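Alpha-1,4-endofucoidanase (Mariniflexile fucanivorans, PDB 6DLH) cleaves alpha-1,4 linkages within fucoidan chains as an endo-acting, retaining hydrolase of family 107, its catalytic barrel followed by immunoglobulin-like domains. Local coordinates at residues L83-P88 with I146-Y151; W223-A228 with A265-N270. All blocks are in the same frame, centred on the assembly; numbering follows the deposited sequence.

Contact 1 of 2, residues L83-P88 with I146-Y151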
ATOM      1  N   LEU A  83       5.393  -4.581  -3.296  1.00 25.00           N
ATOM      2  CA  LEU A  83       4.162  -4.020  -2.762  1.00 26.50           C
ATOM      3  C   LEU A  83       3.276  -5.156  -2.259  1.00 27.32           C
ATOM      4  O   LEU A  83       3.324  -6.266  -2.785  1.00 29.31           O
ATOM      5  CB  LEU A  83       3.421  -3.275  -3.875  1.00 25.56           C
ATOM      6  CG  LEU A  83       4.172  -2.132  -4.550  1.00 26.32           C
ATOM      7  CD1 LEU A  83       3.456  -1.735  -5.839  1.00 25.61           C
ATOM      8  CD2 LEU A  83       4.301  -0.941  -3.607  1.00 25.48           C
ATOM      9  N   PRO A  84       2.411  -4.926  -1.252  1.00 28.21           N
ATOM     10  CA  PRO A  84       1.411  -5.930  -0.894  1.00 29.32           C
ATOM     11  C   PRO A  84       0.352  -5.955  -1.991  1.00 31.07           C
ATOM     12  O   PRO A  84       0.099  -4.924  -2.617  1.00 29.27           O
ATOM     13  CB  PRO A  84       0.792  -5.351   0.383  1.00 28.55           C
ATOM     14  CG  PRO A  84       0.989  -3.854   0.243  1.00 27.98           C
ATOM     15  CD  PRO A  84       2.331  -3.706  -0.436  1.00 27.81           C
ATOM     16  N   LEU A  85      -0.194  -7.152  -2.261  1.00 33.02           N
ATOM     17  CA  LEU A  85      -1.592  -7.270  -2.652  1.00 34.65           C
ATOM     18  C   LEU A  85      -2.383  -7.636  -1.400  1.00 35.89           C
ATOM     19  O   LEU A  85      -3.432  -7.052  -1.148  1.00 36.26           O
ATOM     20  CB  LEU A  85      -1.790  -8.305  -3.764  1.00 32.66           C
ATOM     21  CG  LEU A  85      -3.239  -8.742  -4.015  1.00 35.41           C
ATOM     22  CD1 LEU A  85      -4.165  -7.547  -4.251  1.00 35.20           C
ATOM     23  CD2 LEU A  85      -3.333  -9.707  -5.191  1.00 34.33           C
ATOM     24  N   THR A  86      -1.845  -8.588  -0.617  1.00 36.14           N
ATOM     25  CA  THR A  86      -2.345  -8.881   0.719  1.00 34.71           C
ATOM     26  C   THR A  86      -1.247  -8.594   1.733  1.00 33.41           C
ATOM     27  O   THR A  86      -0.084  -8.457   1.361  1.00 35.04           O
ATOM     28  CB  THR A  86      -2.806 -10.339   0.873  1.00 36.87           C
ATOM     29  OG1 THR A  86      -1.738 -11.134   1.395  1.00 37.71           O
ATOM     30  CG2 THR A  86      -3.343 -10.940  -0.410  1.00 37.81           C
ATOM     31  N   SER A  87      -1.636  -8.516   3.009  1.00 31.53           N
ATOM     32  CA  SER A  87      -0.700  -8.412   4.113  1.00 32.75           C
ATOM     33  C   SER A  87      -0.339  -9.811   4.614  1.00 34.96           C
ATOM     34  O   SER A  87      -0.955 -10.792   4.205  1.00 36.06           O
ATOM     35  CB  SER A  87      -1.253  -7.525   5.188  1.00 33.30           C
ATOM     36  OG  SER A  87      -1.499  -6.217   4.678  1.00 32.98           O
ATOM     37  N   PRO A  88       0.735  -9.982   5.420  1.00 36.72           N
ATOM     38  CA  PRO A  88       1.099 -11.310   5.929  1.00 38.55           C
ATOM     39  C   PRO A  88       0.218 -11.889   7.040  1.00 39.39           C
ATOM     40  O   PRO A  88      -0.610 -11.194   7.615  1.00 36.11           O
ATOM     41  CB  PRO A  88       2.525 -11.115   6.474  1.00 37.32           C
ATOM     42  CG  PRO A  88       2.647  -9.632   6.752  1.00 36.65           C
ATOM     43  CD  PRO A  88       1.709  -8.943   5.782  1.00 35.29           C
ATOM     44  N   ILE A 146       5.001  -8.320  -6.322  1.00 27.06           N
ATOM     45  CA  ILE A 146       3.768  -8.246  -5.558  1.00 27.28           C
ATOM     46  C   ILE A 146       3.733  -9.373  -4.535  1.00 28.08           C
ATOM     47  O   ILE A 146       3.932 -10.536  -4.888  1.00 29.37           O
ATOM     48  CB  ILE A 146       2.534  -8.254  -6.488  1.00 28.59           C
ATOM     49  CG1 ILE A 146       2.549  -7.079  -7.477  1.00 27.41           C
ATOM     50  CG2 ILE A 146       1.247  -8.302  -5.672  1.00 28.00           C
ATOM     51  CD1 ILE A 146       2.346  -5.716  -6.846  1.00 29.14           C
ATOM     52  N   TYR A 147       3.464  -9.002  -3.277  1.00 28.53           N
ATOM     53  CA  TYR A 147       3.407  -9.945  -2.176  1.00 31.15           C
ATOM     54  C   TYR A 147       1.973 -10.420  -1.958  1.00 33.67           C
ATOM     55  O   TYR A 147       1.059  -9.609  -1.833  1.00 34.37           O
ATOM     56  CB  TYR A 147       3.909  -9.305  -0.881  1.00 30.63           C
ATOM     57  CG  TYR A 147       3.733 -10.183   0.333  1.00 31.60           C
ATOM     58  CD1 TYR A 147       2.512 -10.270   0.993  1.00 30.35           C
ATOM     59  CD2 TYR A 147       4.790 -10.938   0.820  1.00 30.37           C
ATOM     60  CE1 TYR A 147       2.344 -11.088   2.099  1.00 29.61           C
ATOM     61  CE2 TYR A 147       4.643 -11.750   1.932  1.00 30.67           C
ATOM     62  CZ  TYR A 147       3.417 -11.825   2.574  1.00 30.98           C
ATOM     63  OH  TYR A 147       3.291 -12.630   3.669  1.00 29.43           O
ATOM     64  N   VAL A 148       1.810 -11.747  -1.877  1.00 35.18           N
ATOM     65  CA  VAL A 148       0.540 -12.380  -1.557  1.00 34.44           C
ATOM     66  C   VAL A 148       0.807 -13.464  -0.522  1.00 34.33           C
ATOM     67  O   VAL A 148       1.666 -14.315  -0.724  1.00 34.21           O
ATOM     68  CB  VAL A 148      -0.149 -12.966  -2.807  1.00 33.75           C
ATOM     69  CG1 VAL A 148      -1.338 -13.842  -2.430  1.00 34.42           C
ATOM     70  CG2 VAL A 148      -0.577 -11.883  -3.792  1.00 32.28           C
ATOM     71  N   ASN A 149       0.090 -13.403   0.601  1.00 35.03           N
ATOM     72  CA  ASN A 149       0.162 -14.488   1.558  1.00 38.04           C
ATOM     73  C   ASN A 149      -0.746 -15.606   1.058  1.00 42.49           C
ATOM     74  O   ASN A 149      -1.875 -15.352   0.640  1.00 43.81           O
ATOM     75  CB  ASN A 149      -0.139 -14.028   2.983  1.00 38.31           C
ATOM     76  CG  ASN A 149       0.110 -15.124   3.994  1.00 39.34           C
ATOM     77  OD1 ASN A 149      -0.726 -16.010   4.164  1.00 42.13           O
ATOM     78  ND2 ASN A 149       1.258 -15.085   4.653  1.00 38.33           N
ATOM     79  N   SER A 150      -0.225 -16.836   1.091  1.00 42.12           N
ATOM     80  CA  SER A 150      -0.846 -17.976   0.435  1.00 40.88           C
ATOM     81  C   SER A 150      -2.180 -18.342   1.085  1.00 38.98           C
ATOM     82  O   SER A 150      -3.051 -18.879   0.407  1.00 40.02           O
ATOM     83  CB  SER A 150       0.097 -19.154   0.396  1.00 41.02           C
ATOM     84  OG  SER A 150       1.156 -18.921  -0.525  1.00 41.80           O
ATOM     85  N   TYR A 151      -2.325 -18.042   2.384  1.00 37.98           N
ATOM     86  CA  TYR A 151      -3.524 -18.336   3.155  1.00 40.19           C
ATOM     87  C   TYR A 151      -4.680 -17.441   2.713  1.00 43.85           C
ATOM     88  O   TYR A 151      -5.835 -17.773   2.961  1.00 43.20           O
ATOM     89  CB  TYR A 151      -3.288 -18.150   4.658  1.00 39.40           C
ATOM     90  CG  TYR A 151      -2.709 -19.346   5.370  1.00 40.54           C
ATOM     91  CD1 TYR A 151      -3.523 -20.358   5.863  1.00 41.07           C
ATOM     92  CD2 TYR A 151      -1.341 -19.471   5.554  1.00 39.55           C
ATOM     93  CE1 TYR A 151      -2.989 -21.464   6.514  1.00 40.64           C
ATOM     94  CE2 TYR A 151      -0.793 -20.567   6.205  1.00 40.12           C
ATOM     95  CZ  TYR A 151      -1.617 -21.571   6.684  1.00 40.55           C
ATOM     96  OH  TYR A 151      -1.069 -22.648   7.326  1.00 36.81           O
TER

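Contact 2 of 2, residues W223-A228 with A265-N270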
ATOM      1  N   TRP A 223       5.559 -11.960  -8.701  1.00 29.99           N
ATOM      2  CA  TRP A 223       4.707 -12.308  -7.576  1.00 29.81           C
ATOM      3  C   TRP A 223       5.498 -13.188  -6.608  1.00 29.98           C
ATOM      4  O   TRP A 223       6.113 -14.164  -7.023  1.00 31.42           O
ATOM      5  CB  TRP A 223       3.477 -13.090  -8.061  1.00 29.94           C
ATOM      6  CG  TRP A 223       2.555 -12.383  -9.006  1.00 29.61           C
ATOM      7  CD1 TRP A 223       2.700 -12.254 -10.355  1.00 28.62           C
ATOM      8  CD2 TRP A 223       1.302 -11.759  -8.671  1.00 29.06           C
ATOM      9  NE1 TRP A 223       1.634 -11.576 -10.879  1.00 32.57           N
ATOM     10  CE2 TRP A 223       0.760 -11.260  -9.871  1.00 30.47           C
ATOM     11  CE3 TRP A 223       0.592 -11.570  -7.480  1.00 30.44           C
ATOM     12  CZ2 TRP A 223      -0.453 -10.574  -9.911  1.00 30.36           C
ATOM     13  CZ3 TRP A 223      -0.606 -10.890  -7.516  1.00 31.06           C
ATOM     14  CH2 TRP A 223      -1.117 -10.399  -8.718  1.00 30.39           C
ATOM     15  N   CYS A 224       5.452 -12.883  -5.309  1.00 29.23           N
ATOM     16  CA  CYS A 224       6.033 -13.809  -4.351  1.00 30.16           C
ATOM     17  C   CYS A 224       4.958 -14.243  -3.360  1.00 30.75           C
ATOM     18  O   CYS A 224       4.326 -13.392  -2.737  1.00 31.12           O
ATOM     19  CB  CYS A 224       7.261 -13.228  -3.652  1.00 29.50           C
ATOM     20  SG  CYS A 224       6.934 -11.727  -2.687  1.00 28.52           S
ATOM     21  N   PHE A 225       4.775 -15.568  -3.229  1.00 30.03           N
ATOM     22  CA  PHE A 225       3.718 -16.143  -2.409  1.00 30.17           C
ATOM     23  C   PHE A 225       4.304 -16.712  -1.123  1.00 30.68           C
ATOM     24  O   PHE A 225       5.024 -17.706  -1.147  1.00 33.90           O
ATOM     25  CB  PHE A 225       2.957 -17.224  -3.187  1.00 31.17           C
ATOM     26  CG  PHE A 225       2.198 -16.704  -4.383  1.00 31.08           C
ATOM     27  CD1 PHE A 225       0.952 -16.110  -4.227  1.00 30.92           C
ATOM     28  CD2 PHE A 225       2.733 -16.795  -5.659  1.00 30.54           C
ATOM     29  CE1 PHE A 225       0.257 -15.615  -5.324  1.00 31.60           C
ATOM     30  CE2 PHE A 225       2.043 -16.293  -6.755  1.00 30.58           C
ATOM     31  CZ  PHE A 225       0.807 -15.707  -6.584  1.00 31.09           C
ATOM     32  N   ASP A 226       3.948 -16.084  -0.001  1.00 31.45           N
ATOM     33  CA  ASP A 226       4.446 -16.442   1.313  1.00 33.74           C
ATOM     34  C   ASP A 226       3.596 -17.574   1.887  1.00 36.70           C
ATOM     35  O   ASP A 226       2.476 -17.796   1.430  1.00 36.58           O
ATOM     36  CB  ASP A 226       4.400 -15.215   2.227  1.00 33.49           C
ATOM     37  CG  ASP A 226       5.320 -15.271   3.434  1.00 34.30           C
ATOM     38  OD1 ASP A 226       6.102 -16.238   3.539  1.00 32.53           O
ATOM     39  OD2 ASP A 226       5.251 -14.328   4.256  1.00 35.01           O
ATOM     40  N   SER A 227       4.143 -18.279   2.889  1.00 34.53           N
ATOM     41  CA  SER A 227       3.419 -19.282   3.658  1.00 36.34           C
ATOM     42  C   SER A 227       2.883 -20.392   2.757  1.00 35.72           C
ATOM     43  O   SER A 227       1.890 -21.029   3.096  1.00 37.18           O
ATOM     44  CB  SER A 227       2.310 -18.650   4.460  1.00 36.43           C
ATOM     45  OG  SER A 227       2.839 -17.778   5.443  1.00 41.34           O
ATOM     46  N   ALA A 228       3.569 -20.620   1.630  1.00 36.42           N
ATOM     47  CA  ALA A 228       3.130 -21.515   0.570  1.00 37.34           C
ATOM     48  C   ALA A 228       3.188 -22.979   1.014  1.00 39.92           C
ATOM     49  O   ALA A 228       2.249 -23.725   0.768  1.00 43.18           O
ATOM     50  CB  ALA A 228       3.940 -21.262  -0.680  1.00 35.47           C
ATOM     51  N   ALA A 265       5.460 -12.636 -16.086  1.00 40.03           N
ATOM     52  CA  ALA A 265       5.543 -12.422 -14.652  1.00 39.73           C
ATOM     53  C   ALA A 265       6.329 -13.565 -14.007  1.00 38.71           C
ATOM     54  O   ALA A 265       6.037 -14.734 -14.254  1.00 38.99           O
ATOM     55  CB  ALA A 265       4.155 -12.281 -14.073  1.00 37.02           C
ATOM     56  N   ALA A 266       7.335 -13.209 -13.195  1.00 37.22           N
ATOM     57  CA  ALA A 266       8.162 -14.173 -12.477  1.00 32.69           C
ATOM     58  C   ALA A 266       7.497 -14.538 -11.153  1.00 31.87           C
ATOM     59  O   ALA A 266       7.000 -13.659 -10.447  1.00 33.31           O
ATOM     60  CB  ALA A 266       9.541 -13.597 -12.270  1.00 31.76           C
ATOM     61  N   ILE A 267       7.500 -15.838 -10.821  1.00 31.28           N
ATOM     62  CA  ILE A 267       6.743 -16.361  -9.685  1.00 30.61           C
ATOM     63  C   ILE A 267       7.712 -16.984  -8.684  1.00 30.48           C
ATOM     64  O   ILE A 267       8.676 -17.640  -9.085  1.00 31.49           O
ATOM     65  CB  ILE A 267       5.684 -17.404 -10.128  1.00 30.24           C
ATOM     66  CG1 ILE A 267       4.929 -17.015 -11.410  1.00 28.78           C
ATOM     67  CG2 ILE A 267       4.737 -17.763  -8.987  1.00 28.30           C
ATOM     68  CD1 ILE A 267       4.216 -15.676 -11.357  1.00 28.06           C
ATOM     69  N   ALA A 268       7.421 -16.798  -7.388  1.00 29.38           N
ATOM     70  CA  ALA A 268       8.186 -17.433  -6.327  1.00 30.94           C
ATOM     71  C   ALA A 268       7.252 -17.828  -5.190  1.00 30.88           C
ATOM     72  O   ALA A 268       6.396 -17.040  -4.806  1.00 32.35           O
ATOM     73  CB  ALA A 268       9.282 -16.514  -5.834  1.00 30.17           C
ATOM     74  N   PHE A 269       7.463 -19.034  -4.642  1.00 31.06           N
ATOM     75  CA  PHE A 269       6.704 -19.548  -3.513  1.00 30.63           C
ATOM     76  C   PHE A 269       7.633 -19.738  -2.317  1.00 30.02           C
ATOM     77  O   PHE A 269       8.735 -20.253  -2.466  1.00 29.28           O
ATOM     78  CB  PHE A 269       6.059 -20.888  -3.882  1.00 32.09           C
ATOM     79  CG  PHE A 269       5.047 -20.805  -4.996  1.00 34.15           C
ATOM     80  CD1 PHE A 269       5.437 -20.916  -6.323  1.00 33.58           C
ATOM     81  CD2 PHE A 269       3.703 -20.601  -4.715  1.00 34.98           C
ATOM     82  CE1 PHE A 269       4.504 -20.834  -7.343  1.00 35.09           C
ATOM     83  CE2 PHE A 269       2.769 -20.520  -5.738  1.00 34.05           C
ATOM     84  CZ  PHE A 269       3.174 -20.632  -7.049  1.00 34.20           C
ATOM     85  N   ASN A 270       7.176 -19.329  -1.129  1.00 30.05           N
ATOM     86  CA  ASN A 270       7.943 -19.557   0.083  1.00 30.47           C
ATOM     87  C   ASN A 270       7.694 -20.977   0.589  1.00 31.27           C
ATOM     88  O   ASN A 270       6.687 -21.232   1.253  1.00 30.49           O
ATOM     89  CB  ASN A 270       7.608 -18.553   1.185  1.00 29.43           C
ATOM     90  CG  ASN A 270       8.498 -18.708   2.400  1.00 30.12           C
ATOM     91  OD1 ASN A 270       9.424 -19.522   2.402  1.00 30.17           O
ATOM     92  ND2 ASN A 270       8.234 -17.933   3.437  1.00 28.93           N
TER

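Contact 1 of 2, residues L83-P88 with I146-Y151
A side-chain hydroxyl does the work of a backbone carbonyl here: Thr-86 OG1 accepts the backbone N-H of Asn-149 at 3.0 Å in an almost straight bond of 172°. Thr-86 has already left its strand, and its chi1 of 94° is strained away from a staggered position. The two side chains cross at about a right angle, and OG1 also donates to Ser-87 O, which fixes the rotation of the hydroxyl. Threonine suits this place because its other branch, CG2, packs on Val-148 CG1.

Before that point the pairing is ordinary. Tyr-147 N reaches Leu-83 O, and Leu-85 N returns to Tyr-147 O at 2.8 Å. Both bonds are made by the neighbours of Pro-84, so a residue without an N-H costs this ladder nothing. Tyr-147 O takes a second, weak bond from Thr-86 N as the chain turns off. The strands 80-84 and 143-149 are adjacent parallel members of the barrel sheet in the catalytic domain, consistent with the beta/alpha barrel of the related family 29 fucosidases.

On one side of the sheet, Leu-85 CB rests on Ile-146 CG2 at 3.6 Å, while its CD2 lies alongside Val-148 CG2; Trp-223 covers both Leu-85 and Ile-146. On the other side is the Tyr-147 ring, whose CG, anti to the backbone N (chi1 174°), is set beside the carbonyl carbon and so toward residues 86-88. Thr-86 O comes to the ring's edge, 3.2 Å from Tyr-147 CD1, and Pro-88 CB lies 3.3 Å from Tyr-147 OH. That hydroxyl pairs with Asp-226 and weakly receives Asn-149 ND2, which also bonds Ser-227 OG. Asn-149 OD1 accepts Tyr-151 N at 3.1 Å, closing an Asx turn where the strand ends.

Contact 2 of 2, residues W223-A228 with A265-N270
Parallel beta pairing joins strand 223-226 to strand 266-269, the fourth and fifth strands along the chain in the barrel sheet; their axes are 4.6 Å apart at closest. The backbone ladder runs from Trp-223 N to Ala-266 O through to Asn-270 N, which reaches Phe-225 O at 2.7 Å.

Large apolar residues fill the face bearing Trp-223, Phe-225, Ile-267 and Phe-269. The two phenylalanine rings lie side by side, planes 21° apart but slid so far that they barely overlap, with Phe-225 CD2 over a face of Phe-269 and 3.7 Å from its CE2. Ile-267 is branched to serve both neighbours: CG2 meets the edge of the Phe-225 ring, and CD1 lies 3.9 Å from Trp-223 CD1. On the other face, the small side chains of Cys-224 and Ala-268 leave room for Tyr-290, which lies against both.

At the strand ends Asp-226 OD1 accepts Asn-270 ND2 at 2.7 Å and 172°, the carboxylate and amide nearly coplanar. Asn-270 CG, anti to its backbone N (chi1 -175°), is carried out alongside the Asp-226 side chain. Asn-270 OD1 accepts Ser-272 N, so the two bonds hold both ends of the amide. The other carboxylate oxygen, Asp-226 OD2, is hydrogen-bonded to Tyr-147 OH of strand 143-149. An alanine in place of Asp-226 would probably leave Asn-270 ND2 and Tyr-147 OH without their carboxylate partner.

Helix 249-259 packs on the aromatic face, Phe-254 meeting Phe-225 and Tyr-251 meeting Phe-269 edge-to-face. Helix 198-216 covers Trp-223 and Phe-225 through Leu-209, and strand 143-149 flanks the same two residues.

Overall arrangement
From the N terminus, contact 1 comes first: the chain leaves 83-88, passes through helices 100-104 and 129-139, and closes a loop of 57 residues when it returns at 146-151. It then runs through several helices, the last being 198-216, before contact 2 opens at 223-228 and closes at 265-270 after helices 228-233 and 249-259. The contacts therefore follow in series, neither nested nor crossed. They are nevertheless neighbours in space, centres about 9 Å apart, because strands 143-149 and 222-226 pair directly, with Ile-146 O bonded to Cys-224 N and Val-148 packed on Phe-225. Together they tie four consecutive strands into one wall of the barrel.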